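Local coordinates for protein-glutaminase (Chryseobacterium proteolyticum, PDB 2ZK9), which hydrolyses the side-chain amide of glutamine residues within proteins, releasing ammonia and probably using the cysteine-based chemistry of the papain-like peptidase clan, at residues F15-N20 with M54-D59; R45-R50 with I157-V162; E61-Y66 with V112-W117; W80-A85 with V141-P146; A120-N123 with S128-V131. One frame throughout, in Å; residues are numbered along the deposited sequence.

Interaction 1 (F15-N20 with M54-D59)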
# COMPACT_ATOMS: atom_id res chain seq x y z
N PHE A 15 0.27 11.85 4.36
CA PHE A 15 -0.97 11.11 4.11
C PHE A 15 -1.83 11.86 3.08
O PHE A 15 -2.35 11.26 2.13
CB PHE A 15 -1.72 10.88 5.42
CG PHE A 15 -2.98 10.09 5.15
CD1 PHE A 15 -4.21 10.70 4.91
CD2 PHE A 15 -2.93 8.73 5.11
CE1 PHE A 15 -5.31 9.94 4.62
CE2 PHE A 15 -4.02 7.97 4.80
CZ PHE A 15 -5.20 8.58 4.51
N ASN A 16 -2.01 13.16 3.30
CA ASN A 16 -2.81 13.94 2.36
C ASN A 16 -2.23 13.95 0.96
O ASN A 16 -2.96 13.87 -0.05
CB ASN A 16 -2.99 15.37 2.93
CG ASN A 16 -3.89 15.41 4.13
OD1 ASN A 16 -4.73 14.55 4.39
ND2 ASN A 16 -3.64 16.49 4.90
N GLN A 17 -0.91 14.07 0.87
CA GLN A 17 -0.25 14.03 -0.44
C GLN A 17 -0.54 12.72 -1.15
O GLN A 17 -0.79 12.70 -2.37
CB GLN A 17 1.25 14.23 -0.32
CG GLN A 17 1.62 15.62 0.23
CD GLN A 17 3.10 15.67 0.37
OE1 GLN A 17 3.77 15.33 -0.61
NE2 GLN A 17 3.60 16.01 1.55
N ILE A 18 -0.47 11.63 -0.42
CA ILE A 18 -0.79 10.30 -1.01
C ILE A 18 -2.23 10.25 -1.42
O ILE A 18 -2.55 9.82 -2.54
CB ILE A 18 -0.42 9.22 0.04
CG1 ILE A 18 1.12 9.07 0.13
CG2 ILE A 18 -1.05 7.91 -0.37
CD1 ILE A 18 1.57 8.29 1.32
N LYS A 19 -3.15 10.68 -0.55
CA LYS A 19 -4.57 10.59 -0.86
C LYS A 19 -4.90 11.43 -2.07
O LYS A 19 -5.75 11.06 -2.89
CB LYS A 19 -5.43 10.94 0.37
CG LYS A 19 -6.88 10.45 0.13
CD LYS A 19 -7.76 10.52 1.36
CE LYS A 19 -9.15 10.07 1.17
NZ LYS A 19 -10.02 10.37 2.30
N ASN A 20 -4.23 12.55 -2.23
CA ASN A 20 -4.44 13.44 -3.37
C ASN A 20 -4.08 12.80 -4.70
O ASN A 20 -4.51 13.31 -5.75
CB ASN A 20 -3.67 14.75 -3.19
CG ASN A 20 -4.32 15.68 -2.21
OD1 ASN A 20 -5.45 15.49 -1.79
ND2 ASN A 20 -3.50 16.72 -1.93
N MET A 54 9.57 9.73 -0.70
CA MET A 54 10.90 10.07 -1.12
C MET A 54 10.97 11.44 -1.76
O MET A 54 11.95 12.15 -1.58
CB MET A 54 11.48 8.97 -2.02
CG MET A 54 11.76 7.68 -1.30
SD MET A 54 12.46 6.38 -2.29
CE MET A 54 14.06 7.03 -2.73
N ASN A 55 9.96 11.83 -2.50
CA ASN A 55 9.90 13.17 -3.06
C ASN A 55 10.07 14.19 -1.95
O ASN A 55 10.64 15.24 -2.19
CB ASN A 55 8.61 13.32 -3.84
CG ASN A 55 8.55 12.61 -5.21
OD1 ASN A 55 9.60 12.26 -5.81
ND2 ASN A 55 7.32 12.46 -5.66
N ASN A 56 9.56 13.88 -0.78
CA ASN A 56 9.58 14.71 0.41
C ASN A 56 10.82 14.54 1.27
O ASN A 56 10.93 15.17 2.31
CB ASN A 56 8.36 14.42 1.32
CG ASN A 56 7.08 15.07 0.90
OD1 ASN A 56 6.67 16.18 1.27
ND2 ASN A 56 6.36 14.46 -0.03
N GLY A 57 11.75 13.68 0.88
CA GLY A 57 12.98 13.42 1.63
C GLY A 57 12.84 12.33 2.68
O GLY A 57 13.70 12.31 3.58
N TYR A 58 11.85 11.45 2.60
CA TYR A 58 11.66 10.38 3.56
C TYR A 58 11.66 9.03 2.89
O TYR A 58 11.22 8.86 1.74
CB TYR A 58 10.33 10.55 4.34
CG TYR A 58 10.30 11.89 5.03
CD1 TYR A 58 9.48 12.92 4.62
CD2 TYR A 58 11.14 12.11 6.11
CE1 TYR A 58 9.47 14.13 5.25
CE2 TYR A 58 11.19 13.35 6.72
CZ TYR A 58 10.34 14.36 6.27
OH TYR A 58 10.34 15.57 6.89
N ASP A 59 12.07 8.02 3.64
CA ASP A 59 11.85 6.64 3.27
C ASP A 59 10.92 6.00 4.33
O ASP A 59 10.53 6.66 5.30
CB ASP A 59 13.15 5.88 3.06
CG ASP A 59 13.09 4.71 2.09
OD1 ASP A 59 11.97 4.30 1.71
OD2 ASP A 59 14.17 4.22 1.66

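Interaction 2 (R45-R50 with I157-V162)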
# COMPACT_ATOMS: atom_id res chain seq x y z
N ARG A 45 0.91 0.01 -5.75
CA ARG A 45 0.40 1.12 -4.93
C ARG A 45 1.38 1.49 -3.83
O ARG A 45 1.61 2.65 -3.55
CB ARG A 45 -0.98 0.81 -4.38
CG ARG A 45 -2.05 0.50 -5.41
CD ARG A 45 -3.44 0.57 -4.87
NE ARG A 45 -3.73 -0.28 -3.70
CZ ARG A 45 -4.04 -1.56 -3.77
NH1 ARG A 45 -4.13 -2.22 -4.90
NH2 ARG A 45 -4.25 -2.26 -2.64
N ALA A 46 1.95 0.46 -3.17
CA ALA A 46 2.87 0.71 -2.06
C ALA A 46 4.12 1.39 -2.52
O ALA A 46 4.64 2.31 -1.88
CB ALA A 46 3.16 -0.58 -1.32
N HIS A 47 4.67 0.97 -3.68
CA HIS A 47 5.90 1.57 -4.15
C HIS A 47 5.68 3.01 -4.62
O HIS A 47 6.57 3.84 -4.49
CB HIS A 47 6.50 0.69 -5.27
CG HIS A 47 7.98 0.54 -5.17
ND1 HIS A 47 8.57 0.20 -4.04
CD2 HIS A 47 8.99 0.61 -6.10
CE1 HIS A 47 9.86 0.03 -4.19
NE2 HIS A 47 10.14 0.30 -5.45
N LYS A 48 4.50 3.30 -5.14
CA LYS A 48 4.15 4.66 -5.53
C LYS A 48 3.97 5.55 -4.31
O LYS A 48 4.40 6.71 -4.30
CB LYS A 48 2.92 4.68 -6.41
CG LYS A 48 2.68 5.97 -7.16
CD LYS A 48 3.70 6.25 -8.26
CE LYS A 48 3.33 7.45 -9.08
NZ LYS A 48 4.36 7.80 -10.06
N MET A 49 3.35 5.02 -3.25
CA MET A 49 3.29 5.78 -2.00
C MET A 49 4.67 6.10 -1.48
O MET A 49 4.94 7.20 -1.00
CB MET A 49 2.51 5.00 -0.93
CG MET A 49 1.02 4.88 -1.25
SD MET A 49 0.05 4.30 0.18
CE MET A 49 0.40 2.55 0.18
N ARG A 50 5.58 5.13 -1.56
CA ARG A 50 6.97 5.34 -1.14
C ARG A 50 7.63 6.42 -1.98
O ARG A 50 8.35 7.24 -1.44
CB ARG A 50 7.75 4.05 -1.20
CG ARG A 50 9.24 4.27 -0.94
CD ARG A 50 9.93 2.94 -0.86
NE ARG A 50 11.40 3.12 -0.64
CZ ARG A 50 12.30 3.09 -1.58
NH1 ARG A 50 12.01 2.84 -2.88
NH2 ARG A 50 13.59 3.27 -1.23
N ILE A 157 9.54 1.57 -12.96
CA ILE A 157 8.98 1.23 -14.27
C ILE A 157 7.84 0.25 -14.11
O ILE A 157 6.81 0.40 -14.78
CB ILE A 157 10.10 0.69 -15.17
CG1 ILE A 157 11.10 1.85 -15.52
CG2 ILE A 157 9.56 0.05 -16.43
CD1 ILE A 157 12.33 1.39 -16.24
N ASN A 158 7.99 -0.77 -13.29
CA ASN A 158 6.89 -1.72 -13.15
C ASN A 158 5.68 -1.03 -12.49
O ASN A 158 4.55 -1.19 -12.92
CB ASN A 158 7.32 -2.95 -12.36
CG ASN A 158 6.34 -4.06 -12.56
OD1 ASN A 158 5.53 -4.37 -11.66
ND2 ASN A 158 6.38 -4.73 -13.69
N THR A 159 5.98 -0.29 -11.44
CA THR A 159 4.94 0.40 -10.66
C THR A 159 4.07 1.23 -11.55
O THR A 159 2.85 1.15 -11.53
CB THR A 159 5.60 1.27 -9.58
OG1 THR A 159 6.20 0.47 -8.56
CG2 THR A 159 4.59 2.18 -8.91
N ASN A 160 4.70 2.12 -12.33
CA ASN A 160 3.92 3.07 -13.14
C ASN A 160 3.16 2.33 -14.23
O ASN A 160 2.05 2.72 -14.57
CB ASN A 160 4.84 4.16 -13.68
CG ASN A 160 5.27 5.11 -12.62
OD1 ASN A 160 4.44 5.59 -11.82
ND2 ASN A 160 6.53 5.50 -12.63
N CYS A 161 3.76 1.28 -14.79
CA CYS A 161 3.09 0.50 -15.85
C CYS A 161 1.86 -0.18 -15.31
O CYS A 161 0.78 -0.17 -15.94
CB CYS A 161 4.06 -0.56 -16.40
SG CYS A 161 3.56 -1.25 -18.00
N VAL A 162 1.97 -0.79 -14.12
CA VAL A 162 0.83 -1.51 -13.52
C VAL A 162 -0.25 -0.51 -13.16
O VAL A 162 -1.43 -0.74 -13.42
CB VAL A 162 1.30 -2.35 -12.34
CG1 VAL A 162 0.13 -2.85 -11.53
CG2 VAL A 162 2.19 -3.48 -12.83

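Interaction 3 (E61-Y66 with V112-W117)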
# COMPACT_ATOMS: atom_id res chain seq x y z
N GLU A 61 9.39 1.72 5.64
CA GLU A 61 9.41 0.27 5.46
C GLU A 61 8.24 -0.16 4.63
O GLU A 61 7.26 0.61 4.41
CB GLU A 61 9.38 -0.40 6.85
CG GLU A 61 10.71 -0.25 7.60
CD GLU A 61 10.55 -0.71 9.02
OE1 GLU A 61 9.95 0.02 9.84
OE2 GLU A 61 10.95 -1.89 9.33
N LYS A 62 8.22 -1.40 4.21
CA LYS A 62 7.03 -2.12 3.77
C LYS A 62 6.64 -3.08 4.89
O LYS A 62 7.52 -3.65 5.54
CB LYS A 62 7.24 -2.91 2.50
CG LYS A 62 7.68 -2.15 1.28
CD LYS A 62 6.62 -1.21 0.72
CE LYS A 62 7.13 -0.33 -0.39
NZ LYS A 62 7.62 -1.16 -1.50
N GLN A 63 5.35 -3.33 5.04
CA GLN A 63 4.93 -4.52 5.75
C GLN A 63 4.17 -5.40 4.75
O GLN A 63 3.25 -4.93 4.08
CB GLN A 63 4.04 -4.24 6.97
CG GLN A 63 3.75 -5.49 7.78
CD GLN A 63 3.13 -5.24 9.12
OE1 GLN A 63 1.95 -5.52 9.35
NE2 GLN A 63 3.90 -4.65 10.05
N PHE A 64 4.58 -6.66 4.68
CA PHE A 64 3.93 -7.70 3.92
C PHE A 64 3.17 -8.60 4.87
O PHE A 64 3.73 -9.02 5.88
CB PHE A 64 4.94 -8.54 3.14
CG PHE A 64 5.63 -7.78 2.04
CD1 PHE A 64 5.16 -7.81 0.73
CD2 PHE A 64 6.78 -7.03 2.27
CE1 PHE A 64 5.75 -7.09 -0.28
CE2 PHE A 64 7.38 -6.29 1.27
CZ PHE A 64 6.88 -6.33 -0.03
N VAL A 65 1.93 -8.94 4.53
CA VAL A 65 1.15 -9.89 5.31
C VAL A 65 0.70 -10.99 4.37
O VAL A 65 0.39 -10.70 3.21
CB VAL A 65 -0.03 -9.17 6.04
CG1 VAL A 65 -0.98 -8.45 5.11
CG2 VAL A 65 -0.79 -10.16 6.90
N TYR A 66 0.69 -12.21 4.84
CA TYR A 66 0.45 -13.38 4.05
C TYR A 66 -0.62 -14.27 4.70
O TYR A 66 -0.66 -14.32 5.91
CB TYR A 66 1.72 -14.23 3.91
CG TYR A 66 2.93 -13.47 3.44
CD1 TYR A 66 3.27 -13.38 2.11
CD2 TYR A 66 3.74 -12.83 4.36
CE1 TYR A 66 4.40 -12.66 1.69
CE2 TYR A 66 4.84 -12.13 3.94
CZ TYR A 66 5.17 -12.04 2.61
OH TYR A 66 6.33 -11.35 2.27
N VAL A 112 -2.94 4.18 10.26
CA VAL A 112 -3.45 3.25 11.25
C VAL A 112 -2.33 2.37 11.80
O VAL A 112 -1.27 2.27 11.21
CB VAL A 112 -4.60 2.39 10.71
CG1 VAL A 112 -5.77 3.28 10.26
CG2 VAL A 112 -4.11 1.51 9.57
N THR A 113 -2.58 1.71 12.94
CA THR A 113 -1.57 0.77 13.43
C THR A 113 -1.46 -0.41 12.49
O THR A 113 -2.42 -0.79 11.81
CB THR A 113 -1.90 0.27 14.85
OG1 THR A 113 -3.13 -0.46 14.78
CG2 THR A 113 -1.97 1.43 15.83
N ASP A 114 -0.31 -1.06 12.53
CA ASP A 114 -0.15 -2.27 11.74
C ASP A 114 -1.08 -3.39 12.23
O ASP A 114 -1.54 -4.20 11.42
CB ASP A 114 1.29 -2.72 11.65
CG ASP A 114 1.95 -3.16 12.90
OD1 ASP A 114 2.97 -3.87 12.81
OD2 ASP A 114 1.46 -2.84 14.02
N THR A 115 -1.42 -3.44 13.52
CA THR A 115 -2.34 -4.47 13.97
C THR A 115 -3.74 -4.19 13.44
O THR A 115 -4.39 -5.16 12.99
CB THR A 115 -2.36 -4.55 15.50
OG1 THR A 115 -2.58 -3.20 15.95
CG2 THR A 115 -1.03 -5.02 16.05
N ALA A 116 -4.19 -2.95 13.38
CA ALA A 116 -5.50 -2.69 12.76
C ALA A 116 -5.49 -3.03 11.29
O ALA A 116 -6.46 -3.57 10.73
CB ALA A 116 -5.86 -1.23 12.97
N TRP A 117 -4.39 -2.72 10.63
CA TRP A 117 -4.25 -2.99 9.21
C TRP A 117 -4.32 -4.49 8.90
O TRP A 117 -5.05 -4.92 8.01
CB TRP A 117 -2.97 -2.36 8.70
CG TRP A 117 -2.70 -2.59 7.25
CD1 TRP A 117 -3.33 -2.03 6.17
CD2 TRP A 117 -1.68 -3.44 6.74
NE1 TRP A 117 -2.75 -2.48 5.02
CE2 TRP A 117 -1.74 -3.35 5.31
CE3 TRP A 117 -0.70 -4.26 7.30
CZ2 TRP A 117 -0.88 -4.05 4.50
CZ3 TRP A 117 0.14 -4.96 6.49
CH2 TRP A 117 0.07 -4.87 5.10

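Interaction 4 (W80-A85 with V141-P146)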
# COMPACT_ATOMS: atom_id res chain seq x y z
N TRP A 80 -7.08 -12.41 -1.16
CA TRP A 80 -5.66 -12.26 -1.44
C TRP A 80 -4.85 -13.36 -0.78
O TRP A 80 -5.23 -13.85 0.26
CB TRP A 80 -5.23 -10.94 -0.86
CG TRP A 80 -5.72 -9.67 -1.40
CD1 TRP A 80 -6.03 -9.31 -2.69
CD2 TRP A 80 -5.93 -8.52 -0.55
NE1 TRP A 80 -6.42 -7.99 -2.68
CE2 TRP A 80 -6.34 -7.48 -1.40
CE3 TRP A 80 -5.78 -8.24 0.81
CZ2 TRP A 80 -6.61 -6.23 -0.91
CZ3 TRP A 80 -6.04 -6.97 1.28
CH2 TRP A 80 -6.42 -6.00 0.40
N SER A 81 -3.68 -13.66 -1.36
CA SER A 81 -2.70 -14.49 -0.70
C SER A 81 -1.69 -13.64 0.06
O SER A 81 -1.02 -14.17 0.98
CB SER A 81 -1.98 -15.38 -1.69
OG SER A 81 -1.35 -14.64 -2.70
N TYR A 82 -1.53 -12.37 -0.29
CA TYR A 82 -0.67 -11.47 0.44
C TYR A 82 -1.21 -10.05 0.21
O TYR A 82 -1.93 -9.80 -0.72
CB TYR A 82 0.82 -11.55 0.08
CG TYR A 82 1.19 -10.78 -1.15
CD1 TYR A 82 0.97 -11.31 -2.43
CD2 TYR A 82 1.75 -9.51 -1.08
CE1 TYR A 82 1.33 -10.54 -3.53
CE2 TYR A 82 2.09 -8.79 -2.15
CZ TYR A 82 1.87 -9.29 -3.39
OH TYR A 82 2.26 -8.54 -4.47
N HIS A 83 -0.75 -9.14 1.08
CA HIS A 83 -0.98 -7.74 0.88
C HIS A 83 0.25 -6.98 1.39
O HIS A 83 1.05 -7.51 2.18
CB HIS A 83 -2.28 -7.30 1.60
CG HIS A 83 -2.68 -5.86 1.30
ND1 HIS A 83 -2.59 -5.35 0.04
CD2 HIS A 83 -3.15 -4.92 2.11
CE1 HIS A 83 -3.01 -4.10 0.10
NE2 HIS A 83 -3.38 -3.79 1.37
N VAL A 84 0.42 -5.75 0.95
CA VAL A 84 1.54 -4.92 1.32
C VAL A 84 1.07 -3.47 1.39
O VAL A 84 0.22 -3.05 0.61
CB VAL A 84 2.73 -5.10 0.33
CG1 VAL A 84 2.37 -4.79 -1.10
CG2 VAL A 84 3.93 -4.28 0.77
N ALA A 85 1.67 -2.72 2.30
CA ALA A 85 1.51 -1.29 2.38
C ALA A 85 2.79 -0.70 2.99
O ALA A 85 3.71 -1.41 3.34
CB ALA A 85 0.25 -0.91 3.16
N VAL A 141 12.14 -2.70 -1.07
CA VAL A 141 11.67 -3.99 -1.52
C VAL A 141 10.31 -3.84 -2.17
O VAL A 141 9.35 -3.36 -1.56
CB VAL A 141 11.61 -5.00 -0.34
CG1 VAL A 141 10.99 -6.29 -0.79
CG2 VAL A 141 13.02 -5.21 0.23
N TYR A 142 10.20 -4.29 -3.41
CA TYR A 142 8.95 -4.23 -4.15
C TYR A 142 8.04 -5.39 -3.80
O TYR A 142 6.82 -5.22 -3.61
CB TYR A 142 9.26 -4.26 -5.61
CG TYR A 142 8.14 -3.92 -6.61
CD1 TYR A 142 7.94 -4.73 -7.69
CD2 TYR A 142 7.36 -2.78 -6.49
CE1 TYR A 142 6.95 -4.43 -8.64
CE2 TYR A 142 6.44 -2.45 -7.42
CZ TYR A 142 6.24 -3.27 -8.50
OH TYR A 142 5.29 -2.88 -9.43
N TYR A 143 8.59 -6.58 -3.70
CA TYR A 143 7.86 -7.78 -3.31
C TYR A 143 8.83 -8.68 -2.50
O TYR A 143 9.98 -8.83 -2.85
CB TYR A 143 7.29 -8.55 -4.48
CG TYR A 143 6.64 -9.85 -4.11
CD1 TYR A 143 5.43 -9.87 -3.36
CD2 TYR A 143 7.24 -11.07 -4.34
CE1 TYR A 143 4.85 -11.05 -2.96
CE2 TYR A 143 6.67 -12.25 -3.97
CZ TYR A 143 5.47 -12.24 -3.28
OH TYR A 143 4.94 -13.46 -2.91
N ARG A 144 8.26 -9.30 -1.47
CA ARG A 144 8.91 -10.26 -0.60
C ARG A 144 8.11 -11.55 -0.61
O ARG A 144 6.94 -11.53 -0.23
CB ARG A 144 8.98 -9.77 0.85
CG ARG A 144 9.49 -10.84 1.81
CD ARG A 144 9.52 -10.35 3.25
NE ARG A 144 10.09 -11.34 4.17
CZ ARG A 144 9.44 -12.38 4.66
NH1 ARG A 144 8.20 -12.63 4.33
NH2 ARG A 144 10.05 -13.20 5.50
N SER A 145 8.73 -12.63 -1.06
CA SER A 145 8.01 -13.91 -1.01
C SER A 145 7.91 -14.43 0.41
O SER A 145 8.66 -14.01 1.27
CB SER A 145 8.79 -14.91 -1.89
OG SER A 145 9.93 -15.32 -1.20
N PRO A 146 6.98 -15.36 0.70
CA PRO A 146 6.89 -15.92 2.06
C PRO A 146 8.21 -16.56 2.48
O PRO A 146 8.42 -16.62 3.69
CB PRO A 146 5.77 -16.93 1.95
CG PRO A 146 4.93 -16.41 0.79
CD PRO A 146 5.92 -15.81 -0.16

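Interaction 5 (A120-N123 with S128-V131)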
# COMPACT_ATOMS: atom_id res chain seq x y z
N ALA A 120 -7.76 -5.81 9.08
CA ALA A 120 -8.57 -5.51 7.92
C ALA A 120 -8.28 -6.40 6.75
O ALA A 120 -9.07 -6.44 5.79
CB ALA A 120 -8.41 -4.05 7.53
N CYS A 121 -7.14 -7.11 6.77
CA CYS A 121 -6.80 -8.09 5.74
C CYS A 121 -7.35 -9.47 6.02
O CYS A 121 -7.15 -10.38 5.22
CB CYS A 121 -5.27 -8.16 5.61
SG CYS A 121 -4.49 -6.65 5.04
N VAL A 122 -8.05 -9.63 7.15
CA VAL A 122 -8.70 -10.88 7.51
C VAL A 122 -10.14 -10.55 7.92
O VAL A 122 -10.61 -10.91 9.00
CB VAL A 122 -7.92 -11.68 8.54
CG1 VAL A 122 -6.70 -12.31 7.83
CG2 VAL A 122 -7.52 -10.87 9.76
N ASN A 123 -10.86 -9.89 7.03
CA ASN A 123 -12.19 -9.36 7.29
C ASN A 123 -13.22 -10.48 7.09
O ASN A 123 -13.49 -10.86 5.95
CB ASN A 123 -12.43 -8.17 6.37
CG ASN A 123 -13.72 -7.47 6.69
OD1 ASN A 123 -14.67 -8.04 7.18
ND2 ASN A 123 -13.73 -6.18 6.36
N SER A 128 -14.17 -16.87 5.74
CA SER A 128 -13.06 -17.28 6.59
C SER A 128 -11.77 -16.60 6.17
O SER A 128 -11.52 -16.39 4.99
CB SER A 128 -12.86 -18.79 6.44
OG SER A 128 -14.04 -19.50 6.85
N ALA A 129 -10.93 -16.30 7.14
CA ALA A 129 -9.73 -15.53 6.86
C ALA A 129 -8.72 -15.74 7.97
O ALA A 129 -9.11 -15.86 9.13
CB ALA A 129 -10.07 -14.06 6.71
N SER A 130 -7.44 -15.75 7.64
CA SER A 130 -6.40 -15.89 8.65
C SER A 130 -5.07 -15.39 8.10
O SER A 130 -4.80 -15.48 6.91
CB SER A 130 -6.23 -17.35 9.10
OG SER A 130 -5.95 -18.21 8.04
N VAL A 131 -4.23 -14.90 9.01
CA VAL A 131 -2.85 -14.50 8.73
C VAL A 131 -1.92 -15.68 9.01
O VAL A 131 -1.97 -16.24 10.09
CB VAL A 131 -2.43 -13.29 9.56
CG1 VAL A 131 -0.95 -13.01 9.42
CG2 VAL A 131 -3.25 -12.03 9.21

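Interaction 1 (F15-N20 with M54-D59)
Gln17 and Asn56 face each other amide to amide, bridging helix 8-19 and the end of helix 42-55, where the chain leaves the helix in a Schellman motif. Two hydrogen bonds run in opposite senses between the groups, so each amide gives one N-H and accepts one. Asn56 ND2 donates to Gln17 OE1 at 2.8 Å, and Gln17 NE2 returns a bond to Asn56 OD1 at 3.1 Å. Each acceptor lies close to the plane of the amide that donates to it, but the two planes are turned 48° from one another, so each donor approaches the other carbonyl somewhat tilted from its plane.

Gln17 gets there by running straight out beyond CG (chi2 177°), while Asn56 reaches back from the opposite direction. Both residues were deposited in two conformers, so the pairing holds for the modelled copy and may not be permanent, as suits a contact at the surface.

A second shell orients both amides. The Ser13 hydroxyl bonds to Gln17 NE2, and the carbonyl of Ile52 takes the other hydrogen of Asn56 ND2. Beneath the pair, Ile18 packs on Met49, Ile52 and Leu53 of helix 42-55. Gly57, with a positive phi of 88°, makes the turn that follows Asn56, and its backbone N bonds to Met54 O at 2.9 Å.

Interaction 2 (R45-R50 with I157-V162)
Thr159 overlaps the root of His47: its OG1 sits 3.3 Å from His47 CB, near the plane of the imidazole and at its edge, the two side chains crossing at about a right angle. That hydroxyl has its polar partner elsewhere, in the carboxylate of Asp153, and His47 ND1 is hydrogen-bonded to Lys62 NZ, so neither polar group depends on the other. With OG1 anti to the carbonyl carbon (chi1 -69°), the methyl of Thr159 is left to turn the other way, onto the adjacent residue of the facing helix, where CG2 meets Lys48 CB at 3.9 Å.

The two segments belong to helix 42-55, which packs against the sheet of this papain-like domain, and to helix 157-165 near the C-terminus. Their axes pass 9.1 Å apart with a crossing angle of -116°, a steep crossing that confines the touching residues to a short patch. His47 and Thr159 mark its buried part; their CA atoms are 6.7 Å apart.

On the more exposed side, the chain of Lys48 bends at chi2 (70°) and then runs out extended, bringing NZ to 2.8 Å from Asn160 OD1, in the carbonyl plane and on a lone pair. NZ also bonds to Gln51 on its own helix. A leucine here would probably leave Asn160 OD1 and Gln51 without their shared donor and cost the patch its one hydrogen bond between the helices. Further round helix 157-165, Cys161 is disulfide-linked to Cys183.

Interaction 3 (E61-Y66 with V112-W117)
Trp117 brings CZ3 and CH2 of its indole up to Gln63 and Val65, joining helix 114-120 to strand 61-66, which runs between strands 82-91 and 130-138 in the mixed sheet. This is helix-on-sheet packing, and it is dense at the indole. CH2 of Trp117 comes within 3.3 Å of the backbone O of Gln63, and CZ3 lies 3.4 Å from OE1 of the same residue. A methyl completes the patch, Val65 CG1 touching Trp117 CH2 at 3.7 Å. The first torsion of Trp117 (chi1 179°) swings the ring out from the helix toward the strand. Ile101 and Ala85 also touch the indole, while NE1 bonds to Asp103 and the ring meets that of His83.

One turn back, toward the solvent, the contact thins to a single polar link. Gln63 NE2 donates to Asp114 OD1 at 3.0 Å, a nearly straight bond (173°) that leaves in the plane of the Gln63 amide and arrives on the anti lone pair of the carboxylate. Asn136 takes a further bond from Gln63 NE2, and Arg118 is shared: it bonds to Gln63 OE1 and forms a salt bridge with Asp114 OD1, so both ends of the buried amide are satisfied. The guanidinium would be expected to steady the negative charge of Asp114.

Thr113 holds the N-cap position just before the helix; its backbone O accepts a hydrogen bond from Trp117 N at 3.0 Å.

Interaction 4 (W80-A85 with V141-P146)
One face of the Tyr82 ring receives the edge of Tyr143, whose CE1 stands 3.4 Å above the plane and over the centre of the six carbons. This is a T-shaped (edge-to-face) aromatic pair, with centroids 4.8 Å apart and planes at 63°, between strand 82-91 of the main sheet and the short strand 141-144. CE1 and CD1 of Tyr143 do the touching; CD1 also lies 3.6 Å from Tyr82 OH.

Tyr82 CG is placed between its backbone N and carbonyl carbon (chi1 81°), which brings the ring up against Tyr143. Tyr66, Cys42 and Tyr43 touch it too, and its hydroxyl is hydrogen-bonded to a glycerol, probably from the crystallisation liquor, with a sodium ion about 5 Å from the side chain. With an alanine here the face under Tyr143 is gone, and that ring would probably be freer to turn, the glycerol oxygen left without this partner.

Tyr143 follows Tyr142 in a classic beta bulge, both residues facing Leu151 of strand 150-152. The CB of Tyr142 is directed away from segment 80-85, and its ring meets those of His47 (edge-to-face) and Tyr43.

On the strand, His83 follows Tyr82 and bonds through NE2 to Asp103 while touching Cys42, a grouping consistent with a Cys-His-Asp catalytic triad, as in papain-like transglutaminases. Trp80 CH2 lies over the centre of the His83 ring, 3.7 Å above its plane.

Interaction 5 (A120-N123 with S128-V131)
The chain comes back upon itself here, bringing the CA atoms of Val122 and Ala129 to 4.8 Å without any hydrogen bond across. Val122 carries the contact. Its CB rests against the methyl of Ala129, CB to CB 3.7 Å, and that methyl also reaches the backbone, 3.6 Å from Val122 CA. One branch goes further: CG1, anti to the carbonyl carbon (chi1 -75°), lies alongside the next stretch of main chain, 3.5 Å from Ser130 C, and ends against Val131 CG2 at 3.7 Å. The valine thus covers three consecutive residues, touching a methyl, a peptide and a branch tip in turn, while the side chains of Ser128 and Ser130 point away from it.

What aligns the two segments lies largely beside them. Lys70 of strand 69-72 forms backbone hydrogen bonds with Cys121 and Asn123 on one segment and bonds through NZ to Ser128 O on the other. Leu69 adds to the apolar patch under Val122, and Val131 and Cys121 both pack on Val65 of the central sheet. Asn123 turns its OD1 to Ser125 instead.

Residues 122 to 129 have no regular secondary structure and their ends nearly meet, which fits the criteria of an omega loop. It connects helix 114-120 to strand 130-138, and within it the Cys77-Cys126 disulfide ties the loop to strand 77-80.

Overall arrangement
Interactions 1 and 2 share helix 42-55, with centres about 13 Å apart, linked by the Arg50-Asp59 salt bridge. Interactions 3, 4 and 5 reach the mixed sheet through its strands 61-66, 82-91 and 130-138; the centres of 3 and 4 are about 11 Å apart. Interaction 1 closes first along the chain, whereas 3, 4 and 5 all fall inside the loop that interaction 2 closes by bringing helix 157-165 back to helix 42-55. Helix 42-55 lies on one face of the sheet and helix 114-120 on the other. Interactions 1 and 5 lie on opposite sides of the chain's centre, their centres about 28 Å apart, while 3 and 4 meet where Trp117 touches His83, in the probable active site.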